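Local coordinates for flagellar hook associated protein type 3 FlgL (Legionella pneumophila subsp. pneumophila, PDB 5YTI), which probably serves as a structural component of the bacterial flagellum, as a hook-associated member of the flagellin family, at residues 78-83 with 340-345; 74-79 with 133-138. All coordinates share one frame; numbering follows the deposited sequence.

Contact 1. Residues 78-83 with 340-345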
ATOM      1  N   GLY A  78       1.517 -17.043  14.703  1.00 97.90           N
ATOM      2  CA  GLY A  78       2.603 -17.989  14.381  1.00 97.53           C
ATOM      3  C   GLY A  78       2.828 -18.248  12.903  1.00 96.46           C
ATOM      4  O   GLY A  78       3.957 -18.529  12.477  1.00 95.30           O
ATOM      5  N   ILE A  79       1.743 -18.167  12.130  1.00 92.36           N
ATOM      6  CA  ILE A  79       1.814 -18.234  10.677  1.00 88.19           C
ATOM      7  C   ILE A  79       2.417 -16.947  10.114  1.00 85.59           C
ATOM      8  O   ILE A  79       3.350 -17.000   9.316  1.00 86.39           O
ATOM      9  CB  ILE A  79       0.433 -18.503  10.055  1.00 86.90           C
ATOM     10  CG1 ILE A  79      -0.058 -19.913  10.447  1.00 87.57           C
ATOM     11  CG2 ILE A  79       0.480 -18.331   8.539  1.00 84.99           C
ATOM     12  CD1 ILE A  79       0.797 -21.063   9.933  1.00 87.93           C
ATOM     13  N   LEU A  80       1.913 -15.797  10.540  1.00 82.16           N
ATOM     14  CA  LEU A  80       2.550 -14.536  10.200  1.00 81.30           C
ATOM     15  C   LEU A  80       4.011 -14.537  10.625  1.00 82.20           C
ATOM     16  O   LEU A  80       4.874 -14.151   9.845  1.00 83.80           O
ATOM     17  CB  LEU A  80       1.821 -13.354  10.827  1.00 80.27           C
ATOM     18  CG  LEU A  80       0.481 -13.047  10.167  1.00 81.01           C
ATOM     19  CD1 LEU A  80      -0.055 -11.708  10.627  1.00 82.79           C
ATOM     20  CD2 LEU A  80       0.551 -13.020   8.651  1.00 80.79           C
ATOM     21  N   SER A  81       4.292 -14.987  11.843  1.00 83.40           N
ATOM     22  CA  SER A  81       5.683 -15.108  12.355  1.00 84.12           C
ATOM     23  C   SER A  81       6.625 -15.950  11.444  1.00 82.85           C
ATOM     24  O   SER A  81       7.776 -15.544  11.153  1.00 76.85           O
ATOM     25  CB  SER A  81       5.608 -15.696  13.765  1.00 86.05           C
ATOM     26  OG  SER A  81       6.858 -16.103  14.270  1.00 88.75           O
ATOM     27  N   ASN A  82       6.109 -17.117  11.017  1.00 84.80           N
ATOM     28  CA  ASN A  82       6.754 -17.988   9.997  1.00 85.77           C
ATOM     29  C   ASN A  82       7.024 -17.218   8.699  1.00 85.30           C
ATOM     30  O   ASN A  82       8.063 -17.369   8.070  1.00 86.75           O
ATOM     31  CB  ASN A  82       5.850 -19.188   9.604  1.00 85.12           C
ATOM     32  CG  ASN A  82       5.731 -20.258  10.676  1.00 84.67           C
ATOM     33  OD1 ASN A  82       6.625 -20.452  11.498  1.00 83.94           O
ATOM     34  ND2 ASN A  82       4.605 -20.975  10.657  1.00 85.58           N
ATOM     35  N   ALA A  83       6.036 -16.442   8.281  1.00 83.74           N
ATOM     36  CA  ALA A  83       6.092 -15.760   7.031  1.00 83.29           C
ATOM     37  C   ALA A  83       7.108 -14.633   7.084  1.00 84.82           C
ATOM     38  O   ALA A  83       7.661 -14.230   6.040  1.00 87.98           O
ATOM     39  CB  ALA A  83       4.727 -15.221   6.679  1.00 84.03           C
ATOM     40  N   SER A 340       2.970  -4.756  10.761  1.00 81.01           N
ATOM     41  CA  SER A 340       1.870  -3.889  11.188  1.00 80.05           C
ATOM     42  C   SER A 340       0.647  -4.737  11.411  1.00 80.82           C
ATOM     43  O   SER A 340      -0.134  -4.475  12.323  1.00 83.68           O
ATOM     44  CB  SER A 340       1.584  -2.734  10.221  1.00 80.17           C
ATOM     45  OG  SER A 340       0.916  -3.141   9.037  1.00 79.96           O
ATOM     46  N   VAL A 341       0.484  -5.776  10.601  1.00 79.44           N
ATOM     47  CA  VAL A 341      -0.579  -6.740  10.860  1.00 77.87           C
ATOM     48  C   VAL A 341      -0.306  -7.426  12.186  1.00 77.25           C
ATOM     49  O   VAL A 341      -1.214  -7.611  12.947  1.00 79.48           O
ATOM     50  CB  VAL A 341      -0.748  -7.782   9.740  1.00 77.64           C
ATOM     51  CG1 VAL A 341      -1.815  -8.786  10.102  1.00 78.53           C
ATOM     52  CG2 VAL A 341      -1.139  -7.117   8.429  1.00 77.23           C
ATOM     53  N   GLN A 342       0.935  -7.770  12.482  1.00 77.18           N
ATOM     54  CA  GLN A 342       1.265  -8.342  13.801  1.00 78.20           C
ATOM     55  C   GLN A 342       0.984  -7.371  14.924  1.00 79.43           C
ATOM     56  O   GLN A 342       0.425  -7.756  15.939  1.00 79.30           O
ATOM     57  CB  GLN A 342       2.732  -8.772  13.906  1.00 77.23           C
ATOM     58  CG  GLN A 342       3.076  -9.989  13.082  1.00 76.23           C
ATOM     59  CD  GLN A 342       4.548 -10.240  13.072  1.00 75.96           C
ATOM     60  OE1 GLN A 342       5.330  -9.370  12.706  1.00 75.84           O
ATOM     61  NE2 GLN A 342       4.941 -11.439  13.468  1.00 77.62           N
ATOM     62  N   SER A 343       1.387  -6.115  14.763  1.00 81.01           N
ATOM     63  CA  SER A 343       1.134  -5.134  15.819  1.00 81.61           C
ATOM     64  C   SER A 343      -0.379  -5.040  16.041  1.00 82.97           C
ATOM     65  O   SER A 343      -0.805  -5.016  17.180  1.00 82.64           O
ATOM     66  CB  SER A 343       1.764  -3.766  15.509  1.00 80.32           C
ATOM     67  OG  SER A 343       3.194  -3.849  15.475  1.00 81.63           O
ATOM     68  N   ASP A 344      -1.174  -5.031  14.960  1.00 83.07           N
ATOM     69  CA  ASP A 344      -2.642  -4.963  15.058  1.00 83.91           C
ATOM     70  C   ASP A 344      -3.218  -6.121  15.896  1.00 84.83           C
ATOM     71  O   ASP A 344      -4.151  -5.958  16.686  1.00 83.25           O
ATOM     72  CB  ASP A 344      -3.308  -4.993  13.669  1.00 83.51           C
ATOM     73  CG  ASP A 344      -4.784  -4.579  13.719  1.00 85.94           C
ATOM     74  OD1 ASP A 344      -5.033  -3.366  13.922  1.00 92.04           O
ATOM     75  OD2 ASP A 344      -5.695  -5.427  13.559  1.00 84.83           O
ATOM     76  N   LEU A 345      -2.642  -7.292  15.666  1.00 85.10           N
ATOM     77  CA  LEU A 345      -3.049  -8.541  16.252  1.00 84.80           C
ATOM     78  C   LEU A 345      -2.692  -8.506  17.750  1.00 83.92           C
ATOM     79  O   LEU A 345      -3.514  -8.815  18.574  1.00 83.43           O
ATOM     80  CB  LEU A 345      -2.297  -9.633  15.500  1.00 86.55           C
ATOM     81  CG  LEU A 345      -2.697 -11.089  15.545  1.00 89.69           C
ATOM     82  CD1 LEU A 345      -1.980 -11.835  14.428  1.00 90.39           C
ATOM     83  CD2 LEU A 345      -2.298 -11.661  16.884  1.00 92.84           C
TER

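Contact 2. Residues 74-79 with 133-138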
ATOM      1  N   ARG A  74      -3.588 -16.346  18.182  1.00 91.72           N
ATOM      2  CA  ARG A  74      -2.245 -16.848  18.463  1.00 94.54           C
ATOM      3  C   ARG A  74      -1.756 -17.862  17.402  1.00 93.57           C
ATOM      4  O   ARG A  74      -0.570 -17.858  17.046  1.00 92.24           O
ATOM      5  CB  ARG A  74      -2.174 -17.437  19.873  1.00 98.33           C
ATOM      6  CG  ARG A  74      -2.134 -16.373  20.969  1.00101.85           C
ATOM      7  CD  ARG A  74      -1.809 -16.947  22.354  1.00106.29           C
ATOM      8  NE  ARG A  74      -2.447 -16.176  23.427  1.00111.46           N
ATOM      9  CZ  ARG A  74      -1.931 -15.099  24.020  1.00114.79           C
ATOM     10  NH1 ARG A  74      -2.626 -14.466  24.972  1.00119.07           N
ATOM     11  NH2 ARG A  74      -0.732 -14.651  23.672  1.00115.86           N
ATOM     12  N   LEU A  75      -2.660 -18.703  16.892  1.00 92.02           N
ATOM     13  CA  LEU A  75      -2.355 -19.583  15.760  1.00 92.80           C
ATOM     14  C   LEU A  75      -1.923 -18.734  14.550  1.00 92.88           C
ATOM     15  O   LEU A  75      -0.925 -19.032  13.879  1.00 94.19           O
ATOM     16  CB  LEU A  75      -3.576 -20.442  15.413  1.00 94.48           C
ATOM     17  CG  LEU A  75      -3.348 -21.882  14.952  1.00 96.16           C
ATOM     18  CD1 LEU A  75      -2.619 -22.661  16.032  1.00 98.44           C
ATOM     19  CD2 LEU A  75      -4.676 -22.560  14.626  1.00 97.48           C
ATOM     20  N   GLU A  76      -2.673 -17.659  14.307  1.00 92.67           N
ATOM     21  CA  GLU A  76      -2.380 -16.675  13.260  1.00 90.16           C
ATOM     22  C   GLU A  76      -1.081 -15.864  13.523  1.00 91.11           C
ATOM     23  O   GLU A  76      -0.392 -15.505  12.592  1.00 90.72           O
ATOM     24  CB  GLU A  76      -3.579 -15.728  13.087  1.00 87.83           C
ATOM     25  CG  GLU A  76      -3.527 -14.900  11.813  1.00 88.86           C
ATOM     26  CD  GLU A  76      -4.343 -13.611  11.861  1.00 88.22           C
ATOM     27  OE1 GLU A  76      -3.774 -12.545  11.548  1.00 85.56           O
ATOM     28  OE2 GLU A  76      -5.553 -13.659  12.185  1.00 93.25           O
ATOM     29  N   GLU A  77      -0.747 -15.557  14.774  1.00 93.62           N
ATOM     30  CA  GLU A  77       0.498 -14.861  15.046  1.00 95.81           C
ATOM     31  C   GLU A  77       1.627 -15.730  14.513  1.00 95.83           C
ATOM     32  O   GLU A  77       2.546 -15.230  13.884  1.00 97.80           O
ATOM     33  CB  GLU A  77       0.656 -14.556  16.550  1.00100.43           C
ATOM     34  CG  GLU A  77       1.998 -13.942  16.981  1.00107.86           C
ATOM     35  CD  GLU A  77       2.399 -12.643  16.232  1.00111.59           C
ATOM     36  OE1 GLU A  77       1.574 -11.721  16.052  1.00111.02           O
ATOM     37  OE2 GLU A  77       3.576 -12.521  15.835  1.00113.18           O
ATOM     38  N   GLY A  78       1.517 -17.043  14.703  1.00 97.90           N
ATOM     39  CA  GLY A  78       2.603 -17.989  14.381  1.00 97.53           C
ATOM     40  C   GLY A  78       2.828 -18.248  12.903  1.00 96.46           C
ATOM     41  O   GLY A  78       3.957 -18.529  12.477  1.00 95.30           O
ATOM     42  N   ILE A  79       1.743 -18.167  12.130  1.00 92.36           N
ATOM     43  CA  ILE A  79       1.814 -18.234  10.677  1.00 88.19           C
ATOM     44  C   ILE A  79       2.417 -16.947  10.114  1.00 85.59           C
ATOM     45  O   ILE A  79       3.350 -17.000   9.316  1.00 86.39           O
ATOM     46  CB  ILE A  79       0.433 -18.503  10.055  1.00 86.90           C
ATOM     47  CG1 ILE A  79      -0.058 -19.913  10.447  1.00 87.57           C
ATOM     48  CG2 ILE A  79       0.480 -18.331   8.539  1.00 84.99           C
ATOM     49  CD1 ILE A  79       0.797 -21.063   9.933  1.00 87.93           C
ATOM     50  N   SER A 133     -11.105 -24.872   7.557  1.00121.84           N
ATOM     51  CA  SER A 133     -11.463 -23.690   6.748  1.00117.66           C
ATOM     52  C   SER A 133     -10.268 -22.714   6.666  1.00113.71           C
ATOM     53  O   SER A 133      -9.447 -22.663   7.573  1.00122.04           O
ATOM     54  CB  SER A 133     -12.679 -22.985   7.347  1.00116.74           C
ATOM     55  OG  SER A 133     -12.457 -22.646   8.696  1.00115.60           O
ATOM     56  N   TYR A 134     -10.155 -21.930   5.603  1.00104.67           N
ATOM     57  CA  TYR A 134      -8.919 -21.159   5.386  1.00 99.35           C
ATOM     58  C   TYR A 134      -8.810 -19.932   6.285  1.00 95.26           C
ATOM     59  O   TYR A 134      -9.791 -19.235   6.460  1.00 98.07           O
ATOM     60  CB  TYR A 134      -8.820 -20.759   3.921  1.00 99.10           C
ATOM     61  CG  TYR A 134      -8.666 -21.946   3.010  1.00102.35           C
ATOM     62  CD1 TYR A 134      -7.424 -22.566   2.840  1.00104.16           C
ATOM     63  CD2 TYR A 134      -9.760 -22.468   2.324  1.00104.16           C
ATOM     64  CE1 TYR A 134      -7.281 -23.666   2.005  1.00105.51           C
ATOM     65  CE2 TYR A 134      -9.631 -23.570   1.490  1.00104.28           C
ATOM     66  CZ  TYR A 134      -8.393 -24.166   1.332  1.00105.71           C
ATOM     67  OH  TYR A 134      -8.272 -25.253   0.496  1.00107.08           O
HETATM   68  N   MSE A 135      -7.636 -19.642   6.848  1.00 92.67           N
HETATM   69  CA  MSE A 135      -7.541 -18.497   7.778  1.00 89.71           C
HETATM   70  C   MSE A 135      -7.547 -17.160   7.096  1.00 86.87           C
HETATM   71  O   MSE A 135      -7.994 -16.177   7.687  1.00 90.18           O
HETATM   72  CB  MSE A 135      -6.413 -18.553   8.822  1.00 90.11           C
HETATM   73  CG  MSE A 135      -4.983 -18.703   8.354  1.00 91.83           C
HETATM   74 SE   MSE A 135      -3.717 -18.327   9.849  1.00 95.43          SE
HETATM   75  CE  MSE A 135      -3.990 -19.817  11.120  1.00 94.31           C
ATOM     76  N   PHE A 136      -7.091 -17.084   5.853  1.00 84.13           N
ATOM     77  CA  PHE A 136      -6.917 -15.775   5.230  1.00 82.88           C
ATOM     78  C   PHE A 136      -7.868 -15.535   4.067  1.00 83.05           C
ATOM     79  O   PHE A 136      -7.601 -14.753   3.171  1.00 78.06           O
ATOM     80  CB  PHE A 136      -5.480 -15.617   4.747  1.00 82.13           C
ATOM     81  CG  PHE A 136      -4.465 -15.609   5.846  1.00 81.51           C
ATOM     82  CD1 PHE A 136      -4.551 -14.699   6.882  1.00 80.73           C
ATOM     83  CD2 PHE A 136      -3.399 -16.486   5.825  1.00 82.41           C
ATOM     84  CE1 PHE A 136      -3.608 -14.677   7.900  1.00 80.32           C
ATOM     85  CE2 PHE A 136      -2.451 -16.463   6.835  1.00 81.83           C
ATOM     86  CZ  PHE A 136      -2.556 -15.557   7.874  1.00 79.84           C
ATOM     87  N   SER A 137      -9.001 -16.200   4.089  1.00 86.14           N
ATOM     88  CA  SER A 137      -9.921 -16.094   2.980  1.00 88.23           C
ATOM     89  C   SER A 137     -11.079 -15.141   3.247  1.00 88.04           C
ATOM     90  O   SER A 137     -11.820 -14.802   2.325  1.00 89.04           O
ATOM     91  CB  SER A 137     -10.476 -17.469   2.670  1.00 88.75           C
ATOM     92  OG  SER A 137     -10.920 -18.059   3.868  1.00 90.78           O
ATOM     93  N   GLY A 138     -11.243 -14.704   4.493  1.00 87.94           N
ATOM     94  CA  GLY A 138     -12.359 -13.817   4.844  1.00 86.04           C
ATOM     95  C   GLY A 138     -13.614 -14.610   5.088  1.00 85.61           C
ATOM     96  O   GLY A 138     -13.545 -15.733   5.515  1.00 82.97           O
TER

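Contact 1. Residues 78-83 with 340-345
L80 and Q342 mark the closest backbone approach of two nearly antiparallel helices: the N-to-C directions of the two short segments make an angle of 157°, their axes come within 10.5 Å, and the CA of L80 is 7.3 Å from the CA of Q342. L80 does most of the touching from its side. Its CG lies anti to the carbonyl carbon (chi1 -73°) and CD1 lies anti to CA (chi2 -168°), which carries that methyl outward to V341 CG1 at 3.5 Å, the two side chains crossing at about a right angle. The same CD1 methyl also meets L345 CD1, at 4.3 Å, one turn further along the partner helix. This is the long antiparallel pairing of helices 49-96 and 316-374, the N- and C-terminal helical parts that flagellin-family proteins bring side by side. Beside the leucine, Q342 sends an extended chain across the gap: its CG lies 4.2 Å from L80 CB, and its NE2 ends 3.9 Å from S81 CA. No hydrogen bond joins the two segments; the amide NE2 instead makes a weak one to E77, one turn before S81. V182 of helix 179-184 packs on L80, while S340 and S343 hydrogen-bond to A291 and N223 of the second subunit.

Contact 2. Residues 74-79 with 133-138
M135, a selenomethionine, reaches out of the loop 133-138 to lie against residues 74-79 of helix 49-96, and F136, next along the loop, packs against the same helix. The CG of M135 sits between its own backbone N and carbonyl carbon (chi1 57°). An extended chi2 then carries SE to within 4.0 Å of E76 CG, and a bend at chi3 of 68° turns the terminal methyl aside, leaving CE 4.0 Å from I79 CG1. The methyl also meets the backbone of L75, whose carbonyl carbon C is 4.1 Å from CE, so M135 touches three residues on the helix.

F136 uses the outer end of its ring. I79 CG2 approaches near the ring plane, at the edge, 3.9 Å from CE2, while the aliphatic part of E76 comes in obliquely, with CG 3.9 Å from CE1. The carboxylate plane of E76 is turned 74° from the ring, and it is the methylene carbon that makes the closer approach. M135 CG lies over one face of the same ring, 3.6 Å above its plane and displaced toward the rim, so the two loop side chains pack on each other as well as on the helix. Across the segments there are no hydrogen bonds; within the loop, S137 OG donates to Y134 O at 3.1 Å, from above the carbonyl plane.

Backbone hydrogen bonds tie M135 to T127 and F136 to G179, F136 O also bonds to the hydroxyl of Y156 in strand 154-156, and the ring of F183 in helix 179-184 meets F136 edge-to-face. These partners hold the loop, which leads from helix 104-125 to strand 146-148, while M135 and F136 pack on helix 49-96, where L345 of helix 316-374 touches E76 and E77.

How the contacts relate
Both contacts are largely buried and use neighbouring turns of helix 49-96; their segments overlap at G78 and I79, of which I79 faces the loop in contact 2. Contact 1 lies deeper, its centre about 13 Å from the centre of the chain against about 18 Å for contact 2, which includes the exposed L75. Contact 1 joins the helix to helix 316-374, far away in sequence, contact 2 to a loop within the same N-terminal helical region. Leucine and valine methyls with a glutamine amide make contact 1; contact 2 adds a selenomethionine chain and an aromatic ring to isoleucine and a glutamate methylene. They meet where L80 CD2 packs on F136 CZ and L345 CD1 on E76. The second subunit reaches only contact 1.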